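Local coordinates for protein putative NAD-dependent epimerase/dehydratase (Bacillus halodurans, PDB 3E8X) that binds NADP and is probably an epimerase or dehydratase of the short-chain dehydrogenase/reductase family, although its substrate and reaction are not established, at residues Ala92-His97 and Asp101-Ile106; Glu76-Ala81 and Ile112-Glu117; Glu157-Arg160 and Asp164-Ile167. One frame throughout, in Å; residues are numbered along the deposited sequence.

Contact 1: residues Ala92-His97 and Asp101-Ile106. With NAP (NADP nicotinamide-adenine-dinucleotide phosphate), chain B.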
loop_
_atom_site.group_PDB
_atom_site.type_symbol
_atom_site.label_atom_id
_atom_site.label_comp_id
_atom_site.label_asym_id
_atom_site.label_seq_id
_atom_site.Cartn_x
_atom_site.Cartn_y
_atom_site.Cartn_z
ATOM N N ALA A 92 -3.956 -6.629 -14.245
ATOM C CA ALA A 92 -5.107 -6.976 -13.407
ATOM C C ALA A 92 -5.622 -5.761 -12.654
ATOM O O ALA A 92 -4.933 -4.762 -12.448
ATOM C CB ALA A 92 -4.744 -8.097 -12.419
ATOM N N GLY A 93 -6.853 -5.869 -12.204
ATOM C CA GLY A 93 -7.501 -4.787 -11.494
ATOM C C GLY A 93 -8.835 -5.275 -10.989
ATOM O O GLY A 93 -9.490 -6.108 -11.636
ATOM N N SER A 94 -9.244 -4.749 -9.848
ATOM C CA SER A 94 -10.535 -5.102 -9.254
ATOM C C SER A 94 -11.755 -4.556 -10.066
ATOM O O SER A 94 -12.839 -5.179 -10.102
ATOM C CB SER A 94 -10.565 -4.583 -7.814
ATOM O OG SER A 94 -10.591 -3.169 -7.771
ATOM N N GLY A 95 -11.573 -3.383 -10.682
ATOM C CA GLY A 95 -12.638 -2.686 -11.417
ATOM C C GLY A 95 -13.611 -1.869 -10.567
ATOM O O GLY A 95 -13.674 -2.037 -9.332
ATOM N N PRO A 96 -14.402 -0.983 -11.227
ATOM C CA PRO A 96 -15.326 -0.082 -10.493
ATOM C C PRO A 96 -16.572 -0.727 -9.827
ATOM O O PRO A 96 -17.327 -0.011 -9.195
ATOM C CB PRO A 96 -15.763 0.941 -11.564
ATOM C CG PRO A 96 -14.944 0.648 -12.801
ATOM C CD PRO A 96 -14.489 -0.775 -12.689
ATOM N N HIS A 97 -16.744 -2.047 -9.938
ATOM C CA HIS A 97 -17.933 -2.773 -9.448
ATOM C C HIS A 97 -17.710 -3.575 -8.140
ATOM O O HIS A 97 -18.669 -3.884 -7.422
ATOM C CB HIS A 97 -18.482 -3.690 -10.545
ATOM C CG HIS A 97 -17.476 -4.657 -11.093
ATOM N ND1 HIS A 97 -16.272 -4.255 -11.637
ATOM C CD2 HIS A 97 -17.508 -6.007 -11.208
ATOM C CE1 HIS A 97 -15.600 -5.314 -12.050
ATOM N NE2 HIS A 97 -16.329 -6.390 -11.804
ATOM N N ASP A 101 -12.023 -2.647 -0.961
ATOM C CA ASP A 101 -11.315 -3.799 -0.416
ATOM C C ASP A 101 -10.522 -4.544 -1.496
ATOM O O ASP A 101 -9.399 -4.983 -1.258
ATOM C CB ASP A 101 -12.247 -4.741 0.364
ATOM C CG ASP A 101 -13.378 -5.322 -0.478
ATOM O OD1 ASP A 101 -14.014 -4.586 -1.248
ATOM O OD2 ASP A 101 -13.630 -6.525 -0.354
ATOM N N LYS A 102 -11.113 -4.658 -2.688
ATOM C CA LYS A 102 -10.470 -5.396 -3.774
ATOM C C LYS A 102 -9.403 -4.555 -4.502
ATOM O O LYS A 102 -8.471 -5.089 -5.014
ATOM C CB LYS A 102 -11.532 -5.999 -4.708
ATOM C CG LYS A 102 -12.387 -7.124 -4.010
ATOM C CD LYS A 102 -11.501 -8.245 -3.359
ATOM C CE LYS A 102 -12.376 -9.394 -2.798
ATOM N NZ LYS A 102 -11.689 -10.123 -1.712
ATOM N N THR A 103 -9.536 -3.241 -4.488
ATOM C CA THR A 103 -8.489 -2.345 -4.961
ATOM C C THR A 103 -7.230 -2.574 -4.160
ATOM O O THR A 103 -6.180 -2.734 -4.743
ATOM C CB THR A 103 -8.915 -0.870 -4.820
ATOM O OG1 THR A 103 -10.189 -0.709 -5.421
ATOM C CG2 THR A 103 -7.919 0.082 -5.436
ATOM N N ILE A 104 -7.331 -2.615 -2.830
ATOM C CA ILE A 104 -6.199 -3.010 -1.962
ATOM C C ILE A 104 -5.647 -4.407 -2.273
ATOM O O ILE A 104 -4.431 -4.613 -2.408
ATOM C CB ILE A 104 -6.576 -3.013 -0.441
ATOM C CG1 ILE A 104 -7.028 -1.634 0.023
ATOM C CG2 ILE A 104 -5.369 -3.420 0.437
ATOM C CD1 ILE A 104 -7.579 -1.578 1.510
ATOM N N LEU A 105 -6.546 -5.376 -2.328
ATOM C CA LEU A 105 -6.165 -6.778 -2.418
ATOM C C LEU A 105 -5.675 -7.191 -3.827
ATOM O O LEU A 105 -4.794 -8.039 -3.914
ATOM C CB LEU A 105 -7.296 -7.678 -1.903
ATOM C CG LEU A 105 -7.560 -7.587 -0.385
ATOM C CD1 LEU A 105 -8.737 -8.493 0.055
ATOM C CD2 LEU A 105 -6.253 -7.931 0.423
ATOM N N ILE A 106 -6.213 -6.582 -4.907
ATOM C CA ILE A 106 -5.822 -6.915 -6.289
ATOM C C ILE A 106 -4.792 -5.913 -6.826
ATOM O O ILE A 106 -3.642 -6.256 -7.070
ATOM C CB ILE A 106 -7.056 -7.027 -7.229
ATOM C CG1 ILE A 106 -8.063 -8.024 -6.645
ATOM C CG2 ILE A 106 -6.658 -7.401 -8.681
ATOM C CD1 ILE A 106 -7.583 -9.440 -6.531
HETATM P PA NAP B . -10.546 -4.758 -16.715
HETATM O O1A NAP B . -11.320 -4.523 -15.414
HETATM O O2A NAP B . -11.301 -4.977 -18.009
HETATM O O5B NAP B . -9.496 -5.950 -16.403
HETATM C C5B NAP B . -9.223 -6.449 -15.081
HETATM C C4B NAP B . -9.008 -7.961 -15.042
HETATM O O4B NAP B . -8.507 -8.277 -13.730
HETATM C C3B NAP B . -10.279 -8.825 -15.249
HETATM O O3B NAP B . -10.191 -9.744 -16.353
HETATM C C2B NAP B . -10.408 -9.631 -13.967
HETATM O O2B NAP B . -10.876 -10.995 -14.104
HETATM C C1B NAP B . -8.962 -9.595 -13.446
HETATM N N9A NAP B . -8.935 -9.975 -12.010
HETATM C C8A NAP B . -9.692 -9.459 -11.030
HETATM N N7A NAP B . -9.408 -10.100 -9.880
HETATM C C5A NAP B . -8.461 -11.020 -10.155
HETATM C C6A NAP B . -7.777 -11.971 -9.390
HETATM N N6A NAP B . -8.026 -12.085 -8.069
HETATM N N1A NAP B . -6.878 -12.802 -9.967
HETATM C C2A NAP B . -6.633 -12.700 -11.274
HETATM N N3A NAP B . -7.272 -11.798 -12.046
HETATM C C4A NAP B . -8.184 -10.946 -11.507
HETATM O O3 NAP B . -9.571 -3.459 -16.923
HETATM P PN NAP B . -8.996 -2.836 -18.319
HETATM O O1N NAP B . -10.025 -1.851 -18.802
HETATM O O2N NAP B . -8.433 -4.002 -19.101
HETATM O O5D NAP B . -7.821 -1.843 -17.862
HETATM C C5D NAP B . -6.542 -2.340 -17.488
HETATM C C4D NAP B . -6.065 -1.529 -16.296
HETATM O O4D NAP B . -5.896 -0.152 -16.634
HETATM C C3D NAP B . -7.076 -1.559 -15.159
HETATM O O3D NAP B . -6.858 -2.742 -14.375
HETATM C C2D NAP B . -6.889 -0.208 -14.462
HETATM O O2D NAP B . -6.199 -0.309 -13.235
HETATM C C1D NAP B . -6.046 0.641 -15.443
HETATM N N1N NAP B . -6.586 1.996 -15.776
HETATM C C2N NAP B . -7.896 2.213 -16.046
HETATM C C3N NAP B . -8.350 3.510 -16.372
HETATM C C7N NAP B . -9.793 3.802 -16.720
HETATM O O7N NAP B . -10.060 4.861 -17.316
HETATM N N7N NAP B . -10.727 2.881 -16.426
HETATM C C4N NAP B . -7.436 4.565 -16.414
HETATM C C5N NAP B . -6.103 4.313 -16.140
HETATM C C6N NAP B . -5.713 3.021 -15.829
HETATM P P2B NAP B . -12.395 -11.435 -14.529
HETATM O O1X NAP B . -12.409 -11.480 -16.034
HETATM O O2X NAP B . -12.556 -12.822 -13.912
HETATM O O3X NAP B . -13.259 -10.325 -13.971
HETATM O O HOH W 1 -12.820 -2.147 -6.769
#
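Ser94 makes the main contact here by direct packing: its CB sits 3.5 Å from Lys102 C and equally close to Lys102 CB, so the loop presses on the first turns of the helix. Apolar contacts continue along the loop through Ile106. Its CG2 branch stands 3.8 Å from Gly93 C and 4.3 Å from Ala92 CB, while CD1, on the other branch, extends toward the adenine of NADP. Thr103, on the helix, also touches His146 and Ala150 of helix 145-160.

A water links polar groups of the two segments. With chi1 at 68°, Ser94 OG lies between its own N and carbonyl carbon, turned toward Thr103. The water hydrogen-bonds Ser94 OG at 2.6 Å and also bonds Gly95 O and, at 3.3 Å, Thr103 OG1, tying loop to helix. Ser94 N is hydrogen-bonded to Asp107 OD2, just beyond Ile106 on the same helix. The ammonium of Lys102 turns away from the loop and pairs with Glu75.

In the Rossmann-type fold of this NADP-binding domain, 92-97 lies in the loop leaving strand 87-90, while residues 101-106 belong to helix 100-121, which follows, so the contact closes a short strand-to-helix connection beside the cofactor.

Cofactor binding is the third kind of contact. Gly93 N donates to NAP O4B of the adenosine ribose at 3.3 Å, with an N-H...O angle of 153°. A CB on Gly93 would fall 2.3 Å from NAP O3D, so the missing side chain leaves room for the nicotinamide ribose.

Contact 2: residues Glu76-Ala81 and Ile112-Glu117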
loop_
_atom_site.group_PDB
_atom_site.type_symbol
_atom_site.label_atom_id
_atom_site.label_comp_id
_atom_site.label_asym_id
_atom_site.label_seq_id
_atom_site.Cartn_x
_atom_site.Cartn_y
_atom_site.Cartn_z
ATOM N N GLU A 76 -5.105 -16.338 -4.034
ATOM C CA GLU A 76 -4.705 -17.650 -3.592
ATOM C C GLU A 76 -3.248 -17.872 -3.961
ATOM O O GLU A 76 -2.570 -16.935 -4.358
ATOM C CB GLU A 76 -5.635 -18.685 -4.234
ATOM C CG GLU A 76 -7.072 -18.504 -3.753
ATOM C CD GLU A 76 -8.097 -19.368 -4.446
ATOM O OE1 GLU A 76 -7.776 -20.048 -5.445
ATOM O OE2 GLU A 76 -9.256 -19.331 -3.966
ATOM N N ASP A 77 -2.740 -19.083 -3.806
ATOM C CA ASP A 77 -1.379 -19.409 -4.237
ATOM C C ASP A 77 -1.357 -19.506 -5.774
ATOM O O ASP A 77 -1.939 -20.397 -6.356
ATOM C CB ASP A 77 -0.951 -20.738 -3.613
ATOM C CG ASP A 77 0.511 -21.051 -3.806
ATOM O OD1 ASP A 77 1.156 -20.511 -4.731
ATOM O OD2 ASP A 77 1.011 -21.877 -3.015
ATOM N N PHE A 78 -0.699 -18.572 -6.430
ATOM C CA PHE A 78 -0.667 -18.572 -7.888
ATOM C C PHE A 78 0.741 -18.807 -8.473
ATOM O O PHE A 78 0.966 -18.528 -9.664
ATOM C CB PHE A 78 -1.278 -17.273 -8.434
ATOM C CG PHE A 78 -0.587 -16.016 -7.954
ATOM C CD1 PHE A 78 0.447 -15.473 -8.668
ATOM C CD2 PHE A 78 -0.982 -15.387 -6.795
ATOM C CE1 PHE A 78 1.106 -14.326 -8.216
ATOM C CE2 PHE A 78 -0.354 -14.262 -6.360
ATOM C CZ PHE A 78 0.680 -13.724 -7.071
ATOM N N SER A 79 1.666 -19.326 -7.650
ATOM C CA SER A 79 3.061 -19.477 -8.057
ATOM C C SER A 79 3.229 -20.402 -9.264
ATOM O O SER A 79 4.082 -20.161 -10.096
ATOM C CB SER A 79 3.973 -19.923 -6.896
ATOM O OG SER A 79 3.426 -20.985 -6.166
ATOM N N HIS A 80 2.390 -21.426 -9.383
ATOM C CA HIS A 80 2.432 -22.323 -10.556
ATOM C C HIS A 80 2.345 -21.578 -11.889
ATOM O O HIS A 80 2.904 -22.032 -12.887
ATOM C CB HIS A 80 1.337 -23.404 -10.476
ATOM C CG HIS A 80 -0.066 -22.867 -10.479
ATOM N ND1 HIS A 80 -0.645 -22.275 -9.370
ATOM C CD2 HIS A 80 -1.021 -22.871 -11.443
ATOM C CE1 HIS A 80 -1.888 -21.930 -9.657
ATOM N NE2 HIS A 80 -2.139 -22.275 -10.908
ATOM N N ALA A 81 1.668 -20.430 -11.878
ATOM C CA ALA A 81 1.425 -19.598 -13.076
ATOM C C ALA A 81 2.705 -19.091 -13.719
ATOM O O ALA A 81 2.712 -18.833 -14.913
ATOM C CB ALA A 81 0.541 -18.408 -12.724
ATOM N N ILE A 112 2.068 -6.522 -5.736
ATOM C CA ILE A 112 3.200 -6.755 -4.844
ATOM C C ILE A 112 3.614 -8.229 -4.795
ATOM O O ILE A 112 4.806 -8.540 -4.910
ATOM C CB ILE A 112 2.957 -6.211 -3.402
ATOM C CG1 ILE A 112 2.937 -4.657 -3.435
ATOM C CG2 ILE A 112 3.988 -6.853 -2.418
ATOM C CD1 ILE A 112 2.573 -3.944 -2.055
ATOM N N LYS A 113 2.654 -9.125 -4.655
ATOM C CA LYS A 113 2.943 -10.542 -4.713
ATOM C C LYS A 113 3.448 -11.006 -6.092
ATOM O O LYS A 113 4.252 -11.927 -6.145
ATOM C CB LYS A 113 1.737 -11.361 -4.243
ATOM C CG LYS A 113 1.301 -11.112 -2.739
ATOM C CD LYS A 113 0.186 -12.017 -2.258
ATOM C CE LYS A 113 -1.182 -11.664 -2.892
ATOM N NZ LYS A 113 -2.341 -12.525 -2.422
ATOM N N THR A 114 2.983 -10.408 -7.200
ATOM C CA THR A 114 3.437 -10.807 -8.554
ATOM C C THR A 114 4.899 -10.437 -8.759
ATOM O O THR A 114 5.669 -11.179 -9.379
ATOM C CB THR A 114 2.601 -10.156 -9.712
ATOM O OG1 THR A 114 2.782 -8.724 -9.724
ATOM C CG2 THR A 114 1.143 -10.508 -9.582
ATOM N N ILE A 115 5.268 -9.289 -8.212
ATOM C CA ILE A 115 6.624 -8.799 -8.226
ATOM C C ILE A 115 7.566 -9.716 -7.440
ATOM O O ILE A 115 8.658 -10.041 -7.925
ATOM C CB ILE A 115 6.703 -7.360 -7.623
ATOM C CG1 ILE A 115 5.956 -6.364 -8.528
ATOM C CG2 ILE A 115 8.135 -6.985 -7.380
ATOM C CD1 ILE A 115 5.813 -4.931 -7.964
ATOM N N GLN A 116 7.134 -10.098 -6.242
ATOM C CA GLN A 116 7.903 -10.988 -5.391
ATOM C C GLN A 116 8.068 -12.353 -6.045
ATOM O O GLN A 116 9.138 -12.970 -5.987
ATOM C CB GLN A 116 7.229 -11.127 -4.030
ATOM C CG GLN A 116 7.486 -9.947 -3.092
ATOM C CD GLN A 116 6.630 -9.997 -1.815
ATOM O OE1 GLN A 116 5.881 -10.962 -1.564
ATOM N NE2 GLN A 116 6.733 -8.944 -1.005
ATOM N N GLU A 117 7.013 -12.829 -6.678
ATOM C CA GLU A 117 7.095 -14.117 -7.370
ATOM C C GLU A 117 8.061 -14.060 -8.571
ATOM O O GLU A 117 8.783 -14.997 -8.779
ATOM C CB GLU A 117 5.717 -14.577 -7.819
ATOM C CG GLU A 117 5.727 -15.980 -8.403
ATOM C CD GLU A 117 6.068 -17.042 -7.369
ATOM O OE1 GLU A 117 6.666 -18.080 -7.785
ATOM O OE2 GLU A 117 5.741 -16.823 -6.163
#
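Ser79 and Glu117 bring the backbones nearest, with 6.7 Å between their CA atoms, where a 3-10 turn starting at Ser79 comes up against residues 112-117 of helix 100-121. Glu117, its CG anti to the backbone N (chi1 -173°) and its chain then bent at chi2, lays its carboxylate across the Ser79 methylene: Ser79 CB is 3.4 Å from Glu117 OE1 and 3.6 Å from Glu117 CD. OE1 is also salt-bridged to Arg121, one helical turn on.

One turn earlier on the helix, Phe78 CZ meets Lys113 CB at 3.8 Å, with the methylene at the ring edge, near its plane. Thr114 N also lies near the ring plane, 4.0 Å from Phe78 CZ. In the Rossmann-type fold this loop links strands 68-71 and 87-90, and Phe78 wedges between helix 100-121 and Met51 of strand 47-52.

Just before the 3-10 turn, Asp77 OD1 accepts from Ser79 OG at 2.7 Å and from Ser79 N at 3.2 Å, the second bond making an Asx turn with an N-H...O angle of 168°. With an alanine replacing Glu117, the Ser79 methylene would probably lose its cover and Arg121 NE its carboxylate partner. Lys113 NZ reaches past the ring to Leu74 O.

Contact 3: residues Glu157-Arg160 and Asp164-Ile167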
loop_
_atom_site.group_PDB
_atom_site.type_symbol
_atom_site.label_atom_id
_atom_site.label_comp_id
_atom_site.label_asym_id
_atom_site.label_seq_id
_atom_site.Cartn_x
_atom_site.Cartn_y
_atom_site.Cartn_z
ATOM N N GLU A 157 6.764 -0.189 -5.279
ATOM C CA GLU A 157 7.280 -1.519 -5.005
ATOM C C GLU A 157 8.121 -2.066 -6.192
ATOM O O GLU A 157 9.205 -2.608 -6.019
ATOM C CB GLU A 157 6.116 -2.464 -4.670
ATOM C CG GLU A 157 6.563 -3.852 -4.245
ATOM C CD GLU A 157 6.930 -3.965 -2.757
ATOM O OE1 GLU A 157 6.774 -3.003 -1.941
ATOM O OE2 GLU A 157 7.308 -5.095 -2.393
ATOM N N LEU A 158 7.608 -1.909 -7.405
ATOM C CA LEU A 158 8.328 -2.285 -8.629
ATOM C C LEU A 158 9.619 -1.502 -8.803
ATOM O O LEU A 158 10.663 -2.084 -9.123
ATOM C CB LEU A 158 7.430 -2.101 -9.866
ATOM C CG LEU A 158 7.922 -2.676 -11.209
ATOM C CD1 LEU A 158 8.392 -4.121 -11.058
ATOM C CD2 LEU A 158 6.806 -2.503 -12.338
ATOM N N LYS A 159 9.545 -0.200 -8.564
ATOM C CA LYS A 159 10.714 0.656 -8.665
ATOM C C LYS A 159 11.808 0.305 -7.650
ATOM O O LYS A 159 12.961 0.549 -7.933
ATOM C CB LYS A 159 10.357 2.157 -8.528
ATOM C CG LYS A 159 9.565 2.761 -9.643
ATOM C CD LYS A 159 9.178 4.234 -9.306
ATOM C CE LYS A 159 8.469 4.939 -10.447
ATOM N NZ LYS A 159 8.431 6.456 -10.291
ATOM N N ARG A 160 11.445 -0.203 -6.465
ATOM C CA ARG A 160 12.391 -0.684 -5.468
ATOM C C ARG A 160 12.897 -2.097 -5.749
ATOM O O ARG A 160 13.830 -2.548 -5.131
ATOM C CB ARG A 160 11.754 -0.680 -4.069
ATOM C CG ARG A 160 11.500 0.687 -3.448
ATOM C CD ARG A 160 11.080 0.579 -1.980
ATOM N NE ARG A 160 9.795 -0.131 -1.859
ATOM C CZ ARG A 160 8.609 0.462 -1.801
ATOM N NH1 ARG A 160 8.486 1.789 -1.810
ATOM N NH2 ARG A 160 7.526 -0.292 -1.733
ATOM N N ASP A 164 13.777 -5.792 -14.336
ATOM C CA ASP A 164 13.968 -4.965 -15.518
ATOM C C ASP A 164 12.585 -4.471 -15.923
ATOM O O ASP A 164 11.926 -5.061 -16.776
ATOM C CB ASP A 164 14.585 -5.780 -16.640
ATOM C CG ASP A 164 16.050 -6.059 -16.443
ATOM O OD1 ASP A 164 16.718 -5.398 -15.610
ATOM O OD2 ASP A 164 16.531 -6.962 -17.158
ATOM N N TYR A 165 12.161 -3.389 -15.303
ATOM C CA TYR A 165 10.764 -2.996 -15.351
ATOM C C TYR A 165 10.525 -1.925 -16.390
ATOM O O TYR A 165 11.430 -1.207 -16.773
ATOM C CB TYR A 165 10.240 -2.530 -13.967
ATOM C CG TYR A 165 10.826 -1.227 -13.443
ATOM C CD1 TYR A 165 10.300 -0.000 -13.829
ATOM C CD2 TYR A 165 11.905 -1.221 -12.542
ATOM C CE1 TYR A 165 10.833 1.204 -13.361
ATOM C CE2 TYR A 165 12.456 0.006 -12.078
ATOM C CZ TYR A 165 11.894 1.195 -12.478
ATOM O OH TYR A 165 12.418 2.394 -12.040
ATOM N N THR A 166 9.269 -1.819 -16.813
ATOM C CA THR A 166 8.749 -0.605 -17.481
ATOM C C THR A 166 7.351 -0.418 -16.911
ATOM O O THR A 166 6.575 -1.383 -16.832
ATOM C CB THR A 166 8.653 -0.766 -19.028
ATOM O OG1 THR A 166 9.930 -1.120 -19.560
ATOM C CG2 THR A 166 8.170 0.554 -19.657
ATOM N N ILE A 167 7.069 0.816 -16.513
ATOM C CA ILE A 167 5.755 1.264 -16.012
ATOM C C ILE A 167 5.095 2.226 -17.030
ATOM O O ILE A 167 5.630 3.308 -17.384
ATOM C CB ILE A 167 5.810 1.984 -14.618
ATOM C CG1 ILE A 167 6.446 1.083 -13.520
ATOM C CG2 ILE A 167 4.423 2.423 -14.170
ATOM C CD1 ILE A 167 7.022 1.858 -12.301
HETATM O O HOH W 2 13.989 2.129 -9.898
#
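Tyr165 turns its ring obliquely to residues 157-160 of helix 145-160: Leu158 O lies 3.7 Å from Tyr165 CD2 and Lys159 CA 3.9 Å from Tyr165 CE2, while a water sits in the ring plane at the hydroxyl edge. The other flat group, the Arg160 guanidinium, has Glu157 N above one face, offset toward the rim, and Glu157 OE1 at its edge, salt-bridged to NH2 only 6° out of the guanidinium plane. Both segments belong to the beta-alpha-beta crossover of strand 125-129, helix 145-160 and strand 164-174, and the contact packs the helix against the strand that follows it.

Apolar contacts fill the interface. Leu158 CG rests 3.6 Å from Tyr165 CB, and Leu158 CD2 passes Ile167 CG1 at 3.8 Å, the two side chains running in opposite directions. The extended Lys159 lies across Ile167 at about a right angle, its CG 3.8 Å from Ile167 CD1. On the sheet side, Leu158 and Ile167 both touch Met128, and Tyr165 and Ile167 touch Thr217 of strand 216-223. Tyr165, with chi1 at 68°, carries its ring over to Lys159, where the water hydrogen-bonds Tyr165 OH at 2.7 Å and donates to Lys159 O, also at 2.7 Å.

In the fold
Contacts 1 and 2 share helix 100-121, with centres 16 Å apart, and contact 1 is nested in the chain loop that contact 2 closes. Both are buried, whereas contact 3 is only partly so, its exposed Lys159 at the margin. Chemistry follows place: contact 1 meets the cofactor through Gly93, contact 2 combines an aromatic wedge with a carboxylate, and contact 3, away from the annotated sites, joins aliphatic side chains to a tyrosine ring. Contacts 1 and 3 each have a bridging water. Contacts 2 and 3 touch directly, Ile115 CD1 lying 3.6 Å from Leu158 N, so helices 100-121 and 145-160 touch there. All three also meet the second subunit, through residues such as Ile104, Ile112 and Arg160.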